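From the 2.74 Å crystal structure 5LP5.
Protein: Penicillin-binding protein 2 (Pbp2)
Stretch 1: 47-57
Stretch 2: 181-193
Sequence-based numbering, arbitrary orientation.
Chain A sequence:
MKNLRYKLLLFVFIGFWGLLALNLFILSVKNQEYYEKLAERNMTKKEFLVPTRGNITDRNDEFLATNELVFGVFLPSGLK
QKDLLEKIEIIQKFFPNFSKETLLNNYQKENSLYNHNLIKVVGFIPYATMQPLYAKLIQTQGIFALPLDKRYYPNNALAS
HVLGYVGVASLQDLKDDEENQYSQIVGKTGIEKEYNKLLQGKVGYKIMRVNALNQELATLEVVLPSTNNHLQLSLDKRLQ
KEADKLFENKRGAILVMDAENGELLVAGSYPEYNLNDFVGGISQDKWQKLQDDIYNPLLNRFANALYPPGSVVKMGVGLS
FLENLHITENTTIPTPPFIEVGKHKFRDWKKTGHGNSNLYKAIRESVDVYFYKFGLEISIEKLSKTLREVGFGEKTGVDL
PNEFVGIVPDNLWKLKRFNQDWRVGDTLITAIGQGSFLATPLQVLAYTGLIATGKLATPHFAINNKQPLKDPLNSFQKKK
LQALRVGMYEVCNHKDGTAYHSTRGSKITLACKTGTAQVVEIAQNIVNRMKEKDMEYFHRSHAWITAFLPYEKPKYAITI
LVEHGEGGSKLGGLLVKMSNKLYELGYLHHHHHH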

ATOM      1  N   GLU A  47      -6.788 -20.885  -3.894  1.00 53.03           N
ATOM      2  CA  GLU A  47      -5.880 -19.774  -3.692  1.00 57.49           C
ATOM      3  C   GLU A  47      -6.679 -18.496  -3.703  1.00 54.03           C
ATOM      4  O   GLU A  47      -7.333 -18.183  -4.700  1.00 52.98           O
ATOM      5  N   PHE A  48      -6.656 -17.769  -2.590  1.00 50.03           N
ATOM      6  CA  PHE A  48      -7.426 -16.538  -2.502  1.00 46.74           C
ATOM      7  C   PHE A  48      -6.699 -15.387  -3.189  1.00 43.84           C
ATOM      8  O   PHE A  48      -5.476 -15.321  -3.192  1.00 42.97           O
ATOM      9  N   LEU A  49      -7.478 -14.474  -3.754  1.00 42.19           N
ATOM     10  CA  LEU A  49      -6.949 -13.314  -4.452  1.00 41.13           C
ATOM     11  C   LEU A  49      -7.410 -12.116  -3.659  1.00 40.39           C
ATOM     12  O   LEU A  49      -8.583 -11.742  -3.711  1.00 41.34           O
ATOM     13  N   VAL A  50      -6.483 -11.534  -2.905  1.00 39.95           N
ATOM     14  CA  VAL A  50      -6.804 -10.550  -1.871  1.00 38.29           C
ATOM     15  C   VAL A  50      -6.448  -9.146  -2.330  1.00 34.94           C
ATOM     16  O   VAL A  50      -5.279  -8.834  -2.441  1.00 35.36           O
ATOM     17  N   PRO A  51      -7.443  -8.280  -2.539  1.00 33.48           N
ATOM     18  CA  PRO A  51      -7.128  -6.977  -3.125  1.00 33.09           C
ATOM     19  C   PRO A  51      -6.433  -6.044  -2.174  1.00 31.70           C
ATOM     20  O   PRO A  51      -6.599  -6.170  -0.985  1.00 32.31           O
ATOM     21  N   THR A  52      -5.646  -5.125  -2.715  1.00 33.40           N
ATOM     22  CA  THR A  52      -4.858  -4.183  -1.919  1.00 33.14           C
ATOM     23  C   THR A  52      -5.813  -3.164  -1.335  1.00 30.47           C
ATOM     24  O   THR A  52      -6.746  -2.734  -2.012  1.00 29.71           O
ATOM     25  N   ARG A  53      -5.607  -2.794  -0.077  1.00 30.08           N
ATOM     26  CA  ARG A  53      -6.545  -1.867   0.583  1.00 30.85           C
ATOM     27  C   ARG A  53      -6.587  -0.533  -0.114  1.00 30.82           C
ATOM     28  O   ARG A  53      -5.546   0.023  -0.435  1.00 31.58           O
ATOM     29  N   GLY A  54      -7.803  -0.034  -0.336  1.00 33.25           N
ATOM     30  CA  GLY A  54      -8.040   1.164  -1.161  1.00 33.68           C
ATOM     31  C   GLY A  54      -7.383   2.443  -0.661  1.00 33.56           C
ATOM     32  O   GLY A  54      -7.209   2.641   0.542  1.00 35.02           O
ATOM     33  N   ASN A  55      -7.024   3.316  -1.599  1.00 34.06           N
ATOM     34  CA  ASN A  55      -6.408   4.600  -1.266  1.00 34.41           C
ATOM     35  C   ASN A  55      -7.451   5.599  -0.809  1.00 32.59           C
ATOM     36  O   ASN A  55      -8.590   5.583  -1.290  1.00 30.64           O
ATOM     37  N   ILE A  56      -7.046   6.483   0.098  1.00 31.59           N
ATOM     38  CA  ILE A  56      -7.892   7.600   0.499  1.00 33.59           C
ATOM     39  C   ILE A  56      -7.358   8.900  -0.101  1.00 33.95           C
ATOM     40  O   ILE A  56      -6.184   9.261   0.085  1.00 31.53           O
ATOM     41  N   THR A  57      -8.245   9.600  -0.808  1.00 36.46           N
ATOM     42  CA  THR A  57      -7.865  10.806  -1.530  1.00 38.72           C
ATOM     43  C   THR A  57      -8.645  12.042  -1.097  1.00 41.63           C
ATOM     44  O   THR A  57      -9.862  12.017  -0.920  1.00 44.54           O
ATOM     45  N   GLN A 181     -10.673 -11.606   7.735  1.00 73.42           N
ATOM     46  CA  GLN A 181      -9.639 -12.618   7.974  1.00 72.82           C
ATOM     47  C   GLN A 181      -8.575 -12.721   6.885  1.00 68.67           C
ATOM     48  O   GLN A 181      -7.443 -13.100   7.170  1.00 70.96           O
ATOM     49  N   TYR A 182      -8.929 -12.391   5.650  1.00 64.15           N
ATOM     50  CA  TYR A 182      -8.040 -12.638   4.512  1.00 61.90           C
ATOM     51  C   TYR A 182      -6.903 -11.633   4.444  1.00 59.91           C
ATOM     52  O   TYR A 182      -5.863 -11.914   3.852  1.00 57.49           O
ATOM     53  N   SER A 183      -7.110 -10.466   5.044  1.00 60.38           N
ATOM     54  CA  SER A 183      -6.070  -9.434   5.111  1.00 61.37           C
ATOM     55  C   SER A 183      -5.450  -9.291   6.501  1.00 59.19           C
ATOM     56  O   SER A 183      -4.272  -8.994   6.617  1.00 56.33           O
ATOM     57  N   GLN A 184      -6.240  -9.505   7.546  1.00 61.19           N
ATOM     58  CA  GLN A 184      -5.846  -9.166   8.924  1.00 65.92           C
ATOM     59  C   GLN A 184      -5.474  -7.681   9.073  1.00 64.75           C
ATOM     60  O   GLN A 184      -4.628  -7.313   9.895  1.00 59.10           O
ATOM     61  N   ILE A 185      -6.144  -6.841   8.283  1.00 65.75           N
ATOM     62  CA  ILE A 185      -5.981  -5.392   8.322  1.00 63.56           C
ATOM     63  C   ILE A 185      -7.370  -4.763   8.328  1.00 58.42           C
ATOM     64  O   ILE A 185      -8.124  -4.863   7.354  1.00 54.53           O
ATOM     65  N   VAL A 186      -7.696  -4.092   9.427  1.00 55.50           N
ATOM     66  CA  VAL A 186      -9.014  -3.464   9.602  1.00 53.28           C
ATOM     67  C   VAL A 186      -8.920  -2.043  10.166  1.00 47.51           C
ATOM     68  O   VAL A 186      -7.972  -1.694  10.880  1.00 44.78           O
ATOM     69  N   GLY A 187      -9.904  -1.221   9.820  1.00 42.93           N
ATOM     70  CA  GLY A 187      -9.918   0.152  10.272  1.00 40.68           C
ATOM     71  C   GLY A 187     -10.283   0.138  11.729  1.00 38.94           C
ATOM     72  O   GLY A 187     -11.169  -0.610  12.130  1.00 37.68           O
ATOM     73  N   LYS A 188      -9.589   0.951  12.519  1.00 38.31           N
ATOM     74  CA  LYS A 188      -9.856   1.063  13.954  1.00 38.58           C
ATOM     75  C   LYS A 188     -10.629   2.328  14.266  1.00 36.18           C
ATOM     76  O   LYS A 188     -11.624   2.264  14.956  1.00 33.92           O
ATOM     77  N   THR A 189     -10.161   3.473  13.768  1.00 35.20           N
ATOM     78  CA  THR A 189     -10.832   4.758  14.022  1.00 34.09           C
ATOM     79  C   THR A 189     -11.183   5.505  12.767  1.00 32.30           C
ATOM     80  O   THR A 189     -10.644   5.241  11.696  1.00 29.66           O
ATOM     81  N   GLY A 190     -12.124   6.423  12.913  1.00 34.10           N
ATOM     82  CA  GLY A 190     -12.475   7.336  11.834  1.00 36.38           C
ATOM     83  C   GLY A 190     -12.854   6.694  10.514  1.00 37.13           C
ATOM     84  O   GLY A 190     -13.492   5.633  10.483  1.00 38.24           O
ATOM     85  N   ILE A 191     -12.459   7.351   9.424  1.00 36.05           N
ATOM     86  CA  ILE A 191     -12.830   6.937   8.066  1.00 34.54           C
ATOM     87  C   ILE A 191     -12.355   5.525   7.733  1.00 31.45           C
ATOM     88  O   ILE A 191     -13.075   4.771   7.079  1.00 31.03           O
ATOM     89  N   GLU A 192     -11.156   5.164   8.175  1.00 29.04           N
ATOM     90  CA  GLU A 192     -10.656   3.815   7.932  1.00 29.32           C
ATOM     91  C   GLU A 192     -11.633   2.803   8.495  1.00 30.48           C
ATOM     92  O   GLU A 192     -11.795   1.716   7.955  1.00 30.59           O
ATOM     93  N   LYS A 193     -12.257   3.155   9.614  1.00 31.13           N
ATOM     94  CA  LYS A 193     -13.240   2.295  10.226  1.00 32.52           C
ATOM     95  C   LYS A 193     -14.608   2.465   9.571  1.00 31.96           C
ATOM     96  O   LYS A 193     -15.228   1.495   9.184  1.00 32.11           O
TER

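Distant segments of a chain are often held together by one buried charged pair, with apolar contacts filling the space around it. Residues 47-57 and 181-193 of penicillin-binding protein 2 illustrate the principle, burying 490 Å² between them, summed over both sides.

Arg-53 covers the most surface. Its CA-to-CB bond points toward the second stretch, and chi1 to chi3 are all t, so the chain is fully extended and carries the buried guanidinium to Glu-192 in the helix. That glutamate starts sideways, but its m, m rotamer brings the carboxylate nearer. The resulting salt bridge is very short, with Arg-53 NH2 2.4 Å from Glu-192 OE1, a value to be read with the 2.74 Å resolution in mind. Glu-192 OE1 lies at the guanidinium edge, near its plane, and also accepts a weak hydrogen bond from Arg-53 NE at 2.9 Å. Arg-53 NH2 further donates to the backbone Glu-192 O, also at 2.9 Å, so one arginine grips both side chain and main chain. Arg-53 NH1 finds its hydrogen bond elsewhere in the structure. Along the aliphatic part, Arg-53 CD lies 4.3 Å from Ile-185 CG2.

At the other end, the CA-to-CB bond of Tyr-182 (chi1 m) points toward the first stretch, and its ring meets that of Phe-48, also m at chi1, obliquely, with centroids 4.5 Å apart and planes at 44°; Tyr-182 CE1 sits over one face of Phe-48, 3.5 Å from Phe-48 CZ. Val-50, in the t rotamer, packs beside this pair, its CG2 4.4 Å from Tyr-182 CB.

Beyond the arginine, Ile-56 (m, t) points inward and its CD1 reaches Ile-191 CG2 at 4.0 Å. The same Ile-56 CD1 is 4.0 Å from Glu-192 CD, placing a methyl group against the carboxylate that Arg-53 engages.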

ATOM      1  CB  GLU A  47      -4.832 -19.742  -4.800  1.00 65.07           C
ATOM      2  CG  GLU A  47      -3.631 -18.862  -4.506  1.00 72.87           C
ATOM      3  CD  GLU A  47      -2.354 -19.419  -5.124  1.00 86.86           C
ATOM      4  OE1 GLU A  47      -2.446 -20.175  -6.128  1.00 94.27           O
ATOM      5  OE2 GLU A  47      -1.259 -19.107  -4.598  1.00 96.14           O
ATOM      6  CB  PHE A  48      -7.704 -16.171  -1.051  1.00 45.96           C
ATOM      7  CG  PHE A  48      -8.615 -17.120  -0.355  1.00 45.18           C
ATOM      8  CD1 PHE A  48      -9.973 -17.089  -0.586  1.00 45.68           C
ATOM      9  CD2 PHE A  48      -8.110 -18.043   0.536  1.00 45.48           C
ATOM     10  CE1 PHE A  48     -10.817 -17.972   0.049  1.00 46.25           C
ATOM     11  CE2 PHE A  48      -8.945 -18.921   1.187  1.00 45.50           C
ATOM     12  CZ  PHE A  48     -10.304 -18.887   0.940  1.00 46.92           C
ATOM     13  CB  LEU A  49      -7.496 -13.234  -5.882  1.00 41.93           C
ATOM     14  CG  LEU A  49      -7.342 -14.465  -6.780  1.00 41.84           C
ATOM     15  CD1 LEU A  49      -8.436 -14.448  -7.852  1.00 42.16           C
ATOM     16  CD2 LEU A  49      -5.951 -14.558  -7.402  1.00 39.52           C
ATOM     17  CB  VAL A  50      -6.001 -10.832  -0.575  1.00 38.57           C
ATOM     18  CG1 VAL A  50      -6.489  -9.925   0.543  1.00 38.11           C
ATOM     19  CG2 VAL A  50      -6.068 -12.302  -0.178  1.00 37.66           C
ATOM     20  CB  PRO A  51      -8.498  -6.422  -3.515  1.00 33.40           C
ATOM     21  CG  PRO A  51      -9.451  -7.068  -2.558  1.00 34.00           C
ATOM     22  CD  PRO A  51      -8.875  -8.417  -2.226  1.00 34.12           C
ATOM     23  CB  THR A  52      -3.758  -3.497  -2.788  1.00 35.65           C
ATOM     24  OG1 THR A  52      -2.788  -2.850  -1.948  1.00 39.47           O
ATOM     25  CG2 THR A  52      -4.354  -2.476  -3.767  1.00 35.70           C
ATOM     26  CB  ARG A  53      -6.221  -1.659   2.058  1.00 29.21           C
ATOM     27  CG  ARG A  53      -7.244  -0.791   2.772  1.00 28.31           C
ATOM     28  CD  ARG A  53      -6.963  -0.691   4.270  1.00 29.33           C
ATOM     29  NE  ARG A  53      -7.875   0.259   4.909  1.00 29.33           N
ATOM     30  CZ  ARG A  53      -8.992  -0.069   5.554  1.00 29.24           C
ATOM     31  NH1 ARG A  53      -9.350  -1.344   5.702  1.00 28.55           N
ATOM     32  NH2 ARG A  53      -9.742   0.891   6.070  1.00 29.85           N
ATOM     33  CB  ASN A  55      -5.705   5.206  -2.474  1.00 37.36           C
ATOM     34  CG  ASN A  55      -4.432   4.487  -2.844  1.00 41.09           C
ATOM     35  OD1 ASN A  55      -3.832   3.781  -2.040  1.00 45.45           O
ATOM     36  ND2 ASN A  55      -4.007   4.672  -4.087  1.00 44.77           N
ATOM     37  CB  ILE A  56      -8.037   7.725   2.042  1.00 32.85           C
ATOM     38  CG1 ILE A  56      -8.702   6.476   2.599  1.00 32.68           C
ATOM     39  CG2 ILE A  56      -8.893   8.934   2.421  1.00 32.96           C
ATOM     40  CD1 ILE A  56      -8.741   6.403   4.114  1.00 34.45           C
ATOM     41  CB  THR A  57      -7.982  10.646  -3.072  1.00 37.24           C
ATOM     42  OG1 THR A  57      -9.124   9.846  -3.419  1.00 37.20           O
ATOM     43  CG2 THR A  57      -6.762   9.984  -3.605  1.00 37.37           C
ATOM     44  CB  GLN A 181     -10.278 -13.999   8.150  1.00 76.71           C
ATOM     45  CG  GLN A 181     -11.035 -14.496   6.921  1.00 76.08           C
ATOM     46  CD  GLN A 181     -11.134 -16.001   6.861  1.00 74.75           C
ATOM     47  OE1 GLN A 181     -10.142 -16.721   7.000  1.00 77.39           O
ATOM     48  NE2 GLN A 181     -12.341 -16.487   6.663  1.00 69.03           N
ATOM     49  CB  TYR A 182      -8.820 -12.635   3.196  1.00 58.97           C
ATOM     50  CG  TYR A 182      -9.862 -13.718   3.119  1.00 60.42           C
ATOM     51  CD1 TYR A 182      -9.492 -15.053   3.063  1.00 66.67           C
ATOM     52  CD2 TYR A 182     -11.226 -13.405   3.108  1.00 59.95           C
ATOM     53  CE1 TYR A 182     -10.453 -16.060   3.019  1.00 74.23           C
ATOM     54  CE2 TYR A 182     -12.197 -14.393   3.050  1.00 63.61           C
ATOM     55  CZ  TYR A 182     -11.811 -15.723   3.001  1.00 71.47           C
ATOM     56  OH  TYR A 182     -12.773 -16.714   2.940  1.00 73.49           O
ATOM     57  CB  SER A 183      -6.625  -8.080   4.650  1.00 59.84           C
ATOM     58  OG  SER A 183      -8.009  -7.970   4.933  1.00 64.56           O
ATOM     59  CB  GLN A 184      -4.737 -10.096   9.451  1.00 69.56           C
ATOM     60  CG  GLN A 184      -5.187 -11.034  10.588  1.00 74.46           C
ATOM     61  CD  GLN A 184      -5.733 -12.365  10.098  1.00 75.46           C
ATOM     62  OE1 GLN A 184      -5.020 -13.138   9.472  1.00 79.66           O
ATOM     63  NE2 GLN A 184      -6.993 -12.649  10.406  1.00 72.56           N
ATOM     64  CB  ILE A 185      -5.187  -4.871   7.097  1.00 72.41           C
ATOM     65  CG1 ILE A 185      -3.764  -5.434   7.091  1.00 72.41           C
ATOM     66  CG2 ILE A 185      -5.126  -3.349   7.070  1.00 74.42           C
ATOM     67  CD1 ILE A 185      -2.955  -5.085   8.322  1.00 69.26           C
ATOM     68  CB  VAL A 186      -9.938  -4.317  10.502  1.00 54.79           C
ATOM     69  CG1 VAL A 186     -10.579  -5.423   9.691  1.00 55.40           C
ATOM     70  CG2 VAL A 186      -9.163  -4.894  11.669  1.00 56.16           C
ATOM     71  CB  LYS A 188      -8.561   1.031  14.775  1.00 38.76           C
ATOM     72  CG  LYS A 188      -7.753  -0.240  14.609  1.00 40.18           C
ATOM     73  CD  LYS A 188      -8.509  -1.460  15.107  1.00 44.57           C
ATOM     74  CE  LYS A 188      -7.642  -2.722  15.048  1.00 48.84           C
ATOM     75  NZ  LYS A 188      -8.208  -3.908  15.767  1.00 49.97           N
ATOM     76  CB  THR A 189      -9.975   5.688  14.884  1.00 34.04           C
ATOM     77  OG1 THR A 189      -8.711   5.926  14.254  1.00 31.72           O
ATOM     78  CG2 THR A 189      -9.719   5.041  16.195  1.00 36.27           C
ATOM     79  CB  ILE A 191     -12.302   7.952   7.024  1.00 35.57           C
ATOM     80  CG1 ILE A 191     -13.110   9.242   7.107  1.00 37.13           C
ATOM     81  CG2 ILE A 191     -12.360   7.416   5.601  1.00 34.28           C
ATOM     82  CD1 ILE A 191     -14.512   9.161   6.565  1.00 39.25           C
ATOM     83  CB  GLU A 192      -9.314   3.609   8.603  1.00 30.03           C
ATOM     84  CG  GLU A 192      -8.163   4.350   7.957  1.00 30.48           C
ATOM     85  CD  GLU A 192      -7.573   3.632   6.746  1.00 30.65           C
ATOM     86  OE1 GLU A 192      -8.312   2.835   6.115  1.00 29.26           O
ATOM     87  OE2 GLU A 192      -6.370   3.873   6.419  1.00 28.43           O
ATOM     88  CB  LYS A 193     -13.349   2.571  11.712  1.00 34.32           C
ATOM     89  CG  LYS A 193     -14.082   1.454  12.413  1.00 37.00           C
ATOM     90  CD  LYS A 193     -14.531   1.790  13.800  1.00 39.33           C
ATOM     91  CE  LYS A 193     -15.618   0.805  14.192  1.00 43.33           C
ATOM     92  NZ  LYS A 193     -15.920   0.898  15.634  1.00 47.96           N
TER